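Local coordinates for PTS system, nitrogen regulatory IIA protein (Neisseria meningitidis, PDB 2A0J), which probably accepts and passes on a phosphoryl group in the nitrogen branch of the phosphotransferase system, serving in nitrogen regulation, at residues Gly20-Leu25 with Ala50-Gly55; Ala29-Glu34 with Leu39-Val44; Gly55-Gly60 with Ala64-Arg69; Arg84-Phe89 with Pro96-Phe101. All blocks are in the same frame, centred on the assembly; numbering follows the deposited sequence.

In the fold
Contacts 1 and 2 both join helix 22-33 to helix 41-52, but at different places: contact 2 is partly buried and draws the helices together by close van der Waals packing around a glycine, whereas contact 1 lies at the surface, where the helices stand farther apart and a salt bridge spans them. Contacts 3 and 4 reach the sheet through its neighbouring strands 63-70 and 97-106. Contact 3 is buried and mixes a backbone bond with apolar packing; contact 4 is partly buried, a short antiparallel pairing. Phe89 of contact 4 links three of them, its carbonyl accepting from Lys22 of contact 1 and from Ser56 of contact 3.

Contact 1. Residues Gly20-Leu25 with Ala50-Gly55; sequences GSKKRL and AREKLG
Lys22 and Glu52 form a surface salt bridge across the splayed end of a helical hairpin, joining the first turn of helix 22-33 to a residue near the end of helix 41-52. The helices are widely separated here, with the CA atoms of Lys22 and Glu52 10.2 Å apart, so long side chains suit both positions. They approach from opposite directions. Lys22 is stretched to its full length, each torsion from chi1 onward close to 180°, while Glu52 bends at chi2 to bring its carboxylate round. NZ of Lys22 meets OE2 of Glu52 at 2.8 Å, on the anti side of that oxygen and 32° out of the carboxylate plane. The ammonium also donates to the carbonyl of Phe89 and makes a cation-pi contact with its ring, while OE1 of Glu52 bonds to Thr57 OG1. Both ends of the bridge are thus tied to neighbouring loops.

Ser21 caps the start of helix 22-33, its small hydroxyl OG accepting from Arg24 N at 3.1 Å. Beyond the other helix, Gly55 is the first residue to leave helical angles, with positive phi, where a CB would be jammed against the preceding carbonyl. Its own O is gripped by Arg51 NH1 at 3.0 Å, on a carbonyl lone pair and within the guanidinium plane.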
# COMPACT_ATOMS: atom_id res chain seq x y z
N GLY A 20 9.71 5.79 11.42
CA GLY A 20 9.30 5.75 12.81
C GLY A 20 7.81 5.82 13.10
O GLY A 20 7.32 5.15 14.01
N SER A 21 7.07 6.63 12.34
CA SER A 21 5.65 6.74 12.58
C SER A 21 4.80 6.46 11.35
O SER A 21 5.31 6.45 10.22
CB SER A 21 5.31 8.13 13.12
OG SER A 21 5.62 9.13 12.16
N LYS A 22 3.51 6.23 11.59
CA LYS A 22 2.53 5.96 10.55
C LYS A 22 2.32 7.24 9.74
O LYS A 22 1.99 7.20 8.56
CB LYS A 22 1.22 5.53 11.21
CG LYS A 22 0.17 4.98 10.26
CD LYS A 22 -1.07 4.61 11.06
CE LYS A 22 -2.14 3.97 10.20
NZ LYS A 22 -3.32 3.58 11.02
N LYS A 23 2.53 8.37 10.40
CA LYS A 23 2.40 9.69 9.78
C LYS A 23 3.56 9.81 8.78
O LYS A 23 3.38 10.27 7.65
CB LYS A 23 2.51 10.77 10.86
CG LYS A 23 2.67 12.19 10.37
CD LYS A 23 1.34 12.91 10.30
CE LYS A 23 1.53 14.39 9.98
NZ LYS A 23 2.34 15.08 11.03
N ARG A 24 4.74 9.38 9.22
CA ARG A 24 5.95 9.42 8.41
C ARG A 24 5.77 8.53 7.19
O ARG A 24 6.02 8.94 6.06
CB ARG A 24 7.14 8.94 9.25
CG ARG A 24 8.50 9.46 8.81
CD ARG A 24 8.83 9.08 7.38
NE ARG A 24 8.98 10.26 6.53
CZ ARG A 24 9.98 11.12 6.61
NH1 ARG A 24 10.95 10.94 7.50
NH2 ARG A 24 10.02 12.18 5.80
N LEU A 25 5.32 7.30 7.44
CA LEU A 25 5.08 6.33 6.39
C LEU A 25 4.13 6.91 5.32
O LEU A 25 4.35 6.74 4.12
CB LEU A 25 4.49 5.07 7.02
CG LEU A 25 4.24 3.81 6.18
CD1 LEU A 25 5.55 3.30 5.60
CD2 LEU A 25 3.61 2.74 7.07
N ALA A 50 -7.53 10.76 4.75
CA ALA A 50 -8.96 11.02 4.89
C ALA A 50 -9.65 9.69 5.16
O ALA A 50 -10.68 9.63 5.84
CB ALA A 50 -9.50 11.66 3.61
N ARG A 51 -9.07 8.63 4.62
CA ARG A 51 -9.60 7.27 4.77
C ARG A 51 -9.15 6.60 6.06
O ARG A 51 -9.95 5.98 6.76
CB ARG A 51 -9.18 6.41 3.57
CG ARG A 51 -9.48 4.93 3.73
CD ARG A 51 -10.97 4.69 3.94
NE ARG A 51 -11.24 3.28 4.21
CZ ARG A 51 -10.94 2.67 5.35
NH1 ARG A 51 -10.37 3.34 6.35
NH2 ARG A 51 -11.20 1.38 5.49
N GLU A 52 -7.86 6.73 6.36
CA GLU A 52 -7.25 6.15 7.56
C GLU A 52 -7.98 6.72 8.77
O GLU A 52 -8.06 6.11 9.83
CB GLU A 52 -5.76 6.52 7.60
CG GLU A 52 -4.86 5.57 8.36
CD GLU A 52 -4.93 4.13 7.87
OE1 GLU A 52 -4.99 3.92 6.64
OE2 GLU A 52 -4.92 3.21 8.72
N LYS A 53 -8.53 7.92 8.58
CA LYS A 53 -9.28 8.62 9.62
C LYS A 53 -10.48 7.78 10.04
O LYS A 53 -10.84 7.75 11.22
CB LYS A 53 -9.75 9.95 9.06
CG LYS A 53 -10.14 10.98 10.09
CD LYS A 53 -10.35 12.34 9.42
CE LYS A 53 -9.13 12.76 8.60
NZ LYS A 53 -7.85 12.67 9.36
N LEU A 54 -11.10 7.11 9.07
CA LEU A 54 -12.26 6.28 9.34
C LEU A 54 -11.89 5.04 10.14
O LEU A 54 -12.74 4.44 10.78
CB LEU A 54 -12.93 5.86 8.04
CG LEU A 54 -13.42 6.95 7.08
CD1 LEU A 54 -14.34 6.30 6.06
CD2 LEU A 54 -14.15 8.05 7.84
N GLY A 55 -10.61 4.67 10.09
CA GLY A 55 -10.16 3.50 10.82
C GLY A 55 -8.99 2.81 10.12
O GLY A 55 -8.86 2.88 8.90

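Contact 2. Residues Ala29-Glu34 with Leu39-Val44; sequences AGLLLE and LSHADV
Gly30 and Val44 meet where helix 22-33 packs against the start of helix 41-52: CG1 of Val44 rests 3.4 Å from CA of Gly30. Glycine suits this place because its CA lies only 4.4 Å from the CA of His41, and a CB would point at the other helix and run into the carbonyl O of His41. Val44 turns a compact branch toward the glycine, and the same CG1 reaches CB of Leu33 at 4.1 Å. Next to this apolar contact, CB of His41 lies 3.5 Å from the carbonyl O of Gly30.

On the exposed side His41 is flanked by Leu31 and Glu34. Its CG sits between the backbone N and the carbonyl carbon (chi1 61°), which swings the imidazole alongside both neighbours, all pointing the same way. CD2 of Leu31 comes obliquely to the ring, 3.7 Å from CD2 of His41. The fully extended Glu34 sets its carboxylate at the ring edge, with OE2 3.4 Å from that same CD2 and the two planes 77° apart. No hydrogen bond joins the pair, although the acid might still favour a positive imidazole electrostatically.

Ser40 caps the start of the second helix. It accepts weakly from Asp43 N, and its OG donates to Asp43 OD2 at 2.9 Å from above the carboxylate plane. Between the helices, Ser37 OG bonds to the carbonyl of Leu33. On the inner side Leu33 lies on strands 77-83 and 97-106, and Val44 joins it against Leu104, so the hairpin is seated on the central sheet.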
# COMPACT_ATOMS: atom_id res chain seq x y z
N ALA A 29 4.66 8.00 1.25
CA ALA A 29 3.79 7.42 0.23
C ALA A 29 3.33 8.51 -0.74
O ALA A 29 3.32 8.30 -1.95
CB ALA A 29 2.58 6.75 0.88
N GLY A 30 2.96 9.67 -0.20
CA GLY A 30 2.53 10.77 -1.05
C GLY A 30 3.60 11.08 -2.08
O GLY A 30 3.31 11.37 -3.24
N LEU A 31 4.85 10.99 -1.65
CA LEU A 31 5.99 11.25 -2.52
C LEU A 31 6.11 10.22 -3.65
O LEU A 31 6.36 10.57 -4.80
CB LEU A 31 7.27 11.29 -1.68
CG LEU A 31 7.38 12.58 -0.87
CD1 LEU A 31 8.47 12.48 0.19
CD2 LEU A 31 7.64 13.74 -1.84
N LEU A 32 5.93 8.95 -3.31
CA LEU A 32 6.01 7.87 -4.28
C LEU A 32 4.91 7.95 -5.35
O LEU A 32 5.16 7.69 -6.53
CB LEU A 32 5.91 6.51 -3.57
CG LEU A 32 7.04 6.12 -2.62
CD1 LEU A 32 6.70 4.79 -1.97
CD2 LEU A 32 8.34 6.03 -3.37
N LEU A 33 3.70 8.30 -4.94
CA LEU A 33 2.57 8.39 -5.86
C LEU A 33 2.36 9.80 -6.44
O LEU A 33 1.53 9.98 -7.33
CB LEU A 33 1.30 7.91 -5.15
CG LEU A 33 1.42 6.54 -4.47
CD1 LEU A 33 0.05 6.10 -4.03
CD2 LEU A 33 2.03 5.50 -5.42
N GLU A 34 3.12 10.77 -5.96
CA GLU A 34 3.04 12.15 -6.41
C GLU A 34 3.14 12.37 -7.92
O GLU A 34 3.95 11.74 -8.62
CB GLU A 34 4.14 12.97 -5.72
CG GLU A 34 4.22 14.42 -6.15
CD GLU A 34 5.34 15.18 -5.46
OE1 GLU A 34 5.43 16.41 -5.65
OE2 GLU A 34 6.13 14.55 -4.73
N LEU A 39 -1.58 14.55 -8.79
CA LEU A 39 -1.73 15.26 -7.53
C LEU A 39 -0.39 15.55 -6.87
O LEU A 39 0.58 14.83 -7.09
CB LEU A 39 -2.59 14.43 -6.57
CG LEU A 39 -4.03 14.11 -6.99
CD1 LEU A 39 -4.65 13.14 -6.00
CD2 LEU A 39 -4.84 15.40 -7.03
N SER A 40 -0.34 16.62 -6.07
CA SER A 40 0.88 16.99 -5.35
C SER A 40 1.02 16.01 -4.19
O SER A 40 0.02 15.40 -3.80
CB SER A 40 0.75 18.42 -4.81
OG SER A 40 -0.31 18.51 -3.87
N HIS A 41 2.21 15.84 -3.64
CA HIS A 41 2.34 14.88 -2.55
C HIS A 41 1.45 15.25 -1.35
O HIS A 41 1.02 14.37 -0.60
CB HIS A 41 3.81 14.66 -2.14
CG HIS A 41 4.51 15.89 -1.64
ND1 HIS A 41 4.29 16.42 -0.39
CD2 HIS A 41 5.46 16.66 -2.21
CE1 HIS A 41 5.08 17.46 -0.21
NE2 HIS A 41 5.80 17.63 -1.30
N ALA A 42 1.15 16.54 -1.20
CA ALA A 42 0.29 17.00 -0.12
C ALA A 42 -1.13 16.48 -0.33
O ALA A 42 -1.79 16.08 0.62
CB ALA A 42 0.29 18.53 -0.04
N ASP A 43 -1.60 16.50 -1.58
CA ASP A 43 -2.95 16.03 -1.88
C ASP A 43 -3.07 14.51 -1.81
O ASP A 43 -4.10 13.98 -1.39
CB ASP A 43 -3.40 16.52 -3.26
CG ASP A 43 -3.72 18.01 -3.27
OD1 ASP A 43 -4.52 18.45 -2.42
OD2 ASP A 43 -3.18 18.74 -4.13
N VAL A 44 -2.01 13.81 -2.22
CA VAL A 44 -2.00 12.35 -2.16
C VAL A 44 -2.06 11.93 -0.70
O VAL A 44 -2.73 10.97 -0.34
CB VAL A 44 -0.72 11.80 -2.83
CG1 VAL A 44 -0.50 10.33 -2.44
CG2 VAL A 44 -0.83 11.96 -4.35

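Contact 3. Residues Gly55-Gly60 with Ala64-Arg69; sequences GSTGLG and AIPHGR
Thr57 and Ile65 lie within the probable active site, where the sequence Ala64-Ile65-Pro66-His67-Gly68 fits the phosphohistidine signature of type 2 EIIA proteins. The loop 55-60 runs beside the start of strand 63-70, with a single bridge between Gly58 and Ala64. Ile65 N donates to Thr57 O at 3.0 Å, approaching from 41° above the carbonyl plane. CB of Ala64 lies 3.7 Å from CA of Gly58; glycine suits the place because Ser56 OG, accepting from Gly58 N in an ST turn, would crowd a side chain there.

Beta-branched Thr57 uses both arms: OG1, bonded to Glu52, sits 3.3 Å from CA of Pro66, and CG2 lies 4.0 Å from His67 CE1. The side chains of Leu59 and Ile65 cross at about a right angle, CD2 of Leu59 lying 3.8 Å from CD1 of Ile65, and both reach helix 110-124.

His67 is held from its own strand: ND1 donates to Ile65 O at 2.7 Å, nearly along the C=O axis and in the ring plane. That bond puts the proton on ND1 and fixes the ring's rotation, consistent with NE2 being the nitrogen that takes the phosphoryl group, as in relatives.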
# COMPACT_ATOMS: atom_id res chain seq x y z
N GLY A 55 -10.61 4.67 10.09
CA GLY A 55 -10.16 3.50 10.82
C GLY A 55 -8.99 2.81 10.12
O GLY A 55 -8.86 2.88 8.90
N SER A 56 -8.15 2.15 10.91
CA SER A 56 -6.98 1.45 10.40
C SER A 56 -7.25 0.53 9.21
O SER A 56 -8.19 -0.26 9.21
CB SER A 56 -6.32 0.63 11.51
OG SER A 56 -5.11 0.05 11.05
N THR A 57 -6.40 0.65 8.19
CA THR A 57 -6.52 -0.16 7.00
C THR A 57 -5.65 -1.39 7.16
O THR A 57 -5.35 -2.07 6.19
CB THR A 57 -6.10 0.62 5.73
OG1 THR A 57 -4.88 1.34 5.98
CG2 THR A 57 -7.20 1.60 5.35
N GLY A 58 -5.26 -1.66 8.40
CA GLY A 58 -4.47 -2.83 8.70
C GLY A 58 -5.36 -4.05 8.63
O GLY A 58 -6.49 -4.04 9.13
N LEU A 59 -4.88 -5.11 7.99
CA LEU A 59 -5.67 -6.33 7.83
C LEU A 59 -5.38 -7.32 8.95
O LEU A 59 -6.08 -8.33 9.10
CB LEU A 59 -5.34 -7.00 6.49
CG LEU A 59 -5.65 -6.22 5.21
CD1 LEU A 59 -5.09 -6.97 4.02
CD2 LEU A 59 -7.16 -6.03 5.07
N GLY A 60 -4.36 -7.02 9.75
CA GLY A 60 -3.98 -7.91 10.82
C GLY A 60 -2.75 -8.69 10.38
O GLY A 60 -2.57 -8.94 9.18
N ALA A 64 -1.13 -4.28 5.87
CA ALA A 64 -2.05 -3.16 5.77
C ALA A 64 -2.21 -2.76 4.30
O ALA A 64 -1.35 -3.04 3.46
CB ALA A 64 -1.54 -1.98 6.59
N ILE A 65 -3.32 -2.09 4.00
CA ILE A 65 -3.62 -1.65 2.64
C ILE A 65 -4.21 -0.25 2.62
O ILE A 65 -5.39 -0.07 2.36
CB ILE A 65 -4.63 -2.60 1.95
CG1 ILE A 65 -5.81 -2.88 2.89
CG2 ILE A 65 -3.94 -3.89 1.53
CD1 ILE A 65 -6.99 -3.57 2.24
N PRO A 66 -3.38 0.77 2.90
CA PRO A 66 -3.91 2.14 2.89
C PRO A 66 -4.37 2.47 1.47
O PRO A 66 -3.72 2.09 0.50
CB PRO A 66 -2.70 2.99 3.30
CG PRO A 66 -1.78 2.03 4.00
CD PRO A 66 -1.94 0.76 3.20
N HIS A 67 -5.49 3.18 1.33
CA HIS A 67 -5.97 3.53 -0.01
C HIS A 67 -6.83 4.80 -0.03
O HIS A 67 -7.32 5.26 1.01
CB HIS A 67 -6.74 2.35 -0.62
CG HIS A 67 -7.86 1.85 0.23
ND1 HIS A 67 -7.67 0.98 1.28
CD2 HIS A 67 -9.19 2.11 0.20
CE1 HIS A 67 -8.83 0.72 1.86
NE2 HIS A 67 -9.77 1.40 1.22
N GLY A 68 -7.03 5.36 -1.22
CA GLY A 68 -7.83 6.57 -1.36
C GLY A 68 -8.26 6.85 -2.79
O GLY A 68 -7.63 6.39 -3.75
N ARG A 69 -9.34 7.60 -2.95
CA ARG A 69 -9.86 7.93 -4.27
C ARG A 69 -9.84 9.45 -4.46
O ARG A 69 -9.78 10.21 -3.50
CB ARG A 69 -11.29 7.41 -4.41
CG ARG A 69 -11.52 6.02 -3.82
CD ARG A 69 -12.97 5.56 -3.97
NE ARG A 69 -13.34 4.55 -2.98
CZ ARG A 69 -12.89 3.30 -2.95
NH1 ARG A 69 -12.03 2.87 -3.87
NH2 ARG A 69 -13.29 2.48 -1.99

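Contact 4. Residues Arg84-Phe89 with Pro96-Phe101; sequences REPVGF and PVSLIF
Val87 and Val97 pair across a long-looped antiparallel hairpin in which the short strand 86-87 lies against the start of strand 97-106. Val87 N donates to Val97 O at 2.9 Å, and Val97 N returns to Val87 O at 2.8 Å. Both side chains lie on one face of the sheet, where valine's branching at CB suits extended backbone.

Prolines flank the pair on the solvent-exposed side. CB of Pro86 packs on CG of Pro96 at 3.6 Å, and the missing N-H of the prolines costs this pairing no bond. Ser98, at the corner of its strand, sets OG 3.4 Å from Pro86 CG, with a weak hydrogen bond to Thr83 OG1.

Inward, Phe89 crosses Val97 obliquely. With chi1 -47°, CG1 of Val97 lies anti to the carbonyl carbon and meets Phe89 CB at 3.4 Å, while CG2 falls between that carbon and the backbone N, reaching Phe89 CD1 at 3.3 Å. A large aromatic suits this buried spot: its ring also touches Ala64, Pro66, Leu25 and Phe26, packing between helix 22-33 and the sheet. The reciprocal bonds mark an antiparallel hydrogen-bonded pair, and residues 88-96 join its strands directly: a beta hairpin with a long loop.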
# COMPACT_ATOMS: atom_id res chain seq x y z
N ARG A 84 11.96 -1.50 7.81
CA ARG A 84 13.12 -2.11 8.45
C ARG A 84 12.68 -2.63 9.82
O ARG A 84 13.14 -3.68 10.28
CB ARG A 84 14.23 -1.07 8.63
CG ARG A 84 15.52 -1.66 9.18
CD ARG A 84 16.61 -0.60 9.28
NE ARG A 84 16.76 0.11 8.02
CZ ARG A 84 17.65 1.07 7.80
NH1 ARG A 84 18.47 1.45 8.78
NH2 ARG A 84 17.71 1.67 6.62
N GLU A 85 11.77 -1.89 10.45
CA GLU A 85 11.23 -2.24 11.75
C GLU A 85 9.71 -2.12 11.69
O GLU A 85 9.18 -1.32 10.92
CB GLU A 85 11.77 -1.28 12.82
CG GLU A 85 12.56 -1.93 13.94
CD GLU A 85 13.91 -2.46 13.50
OE1 GLU A 85 13.94 -3.42 12.71
OE2 GLU A 85 14.93 -1.89 13.93
N PRO A 86 8.98 -2.93 12.47
CA PRO A 86 7.52 -2.84 12.44
C PRO A 86 7.03 -1.45 12.88
O PRO A 86 7.71 -0.75 13.64
CB PRO A 86 7.08 -3.95 13.39
CG PRO A 86 8.20 -4.99 13.22
CD PRO A 86 9.43 -4.12 13.23
N VAL A 87 5.86 -1.05 12.40
CA VAL A 87 5.30 0.26 12.73
C VAL A 87 3.91 0.13 13.34
O VAL A 87 3.07 -0.62 12.84
CB VAL A 87 5.21 1.16 11.46
CG1 VAL A 87 4.27 2.33 11.69
CG2 VAL A 87 6.59 1.66 11.10
N GLY A 88 3.68 0.85 14.44
CA GLY A 88 2.38 0.83 15.10
C GLY A 88 1.37 1.37 14.12
O GLY A 88 1.40 2.55 13.78
N PHE A 89 0.47 0.51 13.66
CA PHE A 89 -0.52 0.89 12.67
C PHE A 89 -1.94 0.94 13.21
O PHE A 89 -2.89 1.09 12.43
CB PHE A 89 -0.48 -0.11 11.51
CG PHE A 89 -0.60 0.51 10.16
CD1 PHE A 89 0.49 1.16 9.57
CD2 PHE A 89 -1.81 0.47 9.45
CE1 PHE A 89 0.38 1.75 8.31
CE2 PHE A 89 -1.93 1.06 8.19
CZ PHE A 89 -0.84 1.70 7.61
N PRO A 96 1.99 -4.51 15.21
CA PRO A 96 2.51 -3.50 14.28
C PRO A 96 2.63 -4.09 12.87
O PRO A 96 2.51 -5.30 12.70
CB PRO A 96 3.85 -3.13 14.90
CG PRO A 96 4.28 -4.42 15.53
CD PRO A 96 3.02 -4.90 16.19
N VAL A 97 2.86 -3.24 11.86
CA VAL A 97 2.95 -3.72 10.48
C VAL A 97 4.29 -3.48 9.78
O VAL A 97 4.96 -2.46 10.01
CB VAL A 97 1.84 -3.09 9.60
CG1 VAL A 97 0.50 -3.17 10.32
CG2 VAL A 97 2.19 -1.65 9.27
N SER A 98 4.67 -4.41 8.91
CA SER A 98 5.93 -4.30 8.17
C SER A 98 5.72 -4.39 6.67
O SER A 98 6.64 -4.14 5.88
CB SER A 98 6.91 -5.40 8.62
OG SER A 98 7.39 -5.16 9.93
N LEU A 99 4.51 -4.76 6.26
CA LEU A 99 4.19 -4.88 4.85
C LEU A 99 3.04 -3.94 4.49
O LEU A 99 1.90 -4.15 4.91
CB LEU A 99 3.84 -6.33 4.52
CG LEU A 99 4.99 -7.29 4.83
CD1 LEU A 99 4.69 -8.68 4.29
CD2 LEU A 99 6.28 -6.76 4.23
N ILE A 100 3.35 -2.90 3.72
CA ILE A 100 2.34 -1.92 3.34
C ILE A 100 2.10 -1.77 1.83
O ILE A 100 3.02 -1.45 1.08
CB ILE A 100 2.70 -0.50 3.92
CG1 ILE A 100 3.00 -0.58 5.42
CG2 ILE A 100 1.54 0.47 3.70
CD1 ILE A 100 4.40 -1.05 5.76
N PHE A 101 0.87 -2.00 1.40
CA PHE A 101 0.51 -1.83 -0.01
C PHE A 101 -0.45 -0.63 -0.11
O PHE A 101 -1.54 -0.65 0.45
CB PHE A 101 -0.15 -3.10 -0.56
CG PHE A 101 -0.31 -3.10 -2.06
CD1 PHE A 101 -1.21 -2.23 -2.69
CD2 PHE A 101 0.49 -3.92 -2.86
CE1 PHE A 101 -1.31 -2.18 -4.08
CE2 PHE A 101 0.40 -3.88 -4.25
CZ PHE A 101 -0.50 -3.00 -4.87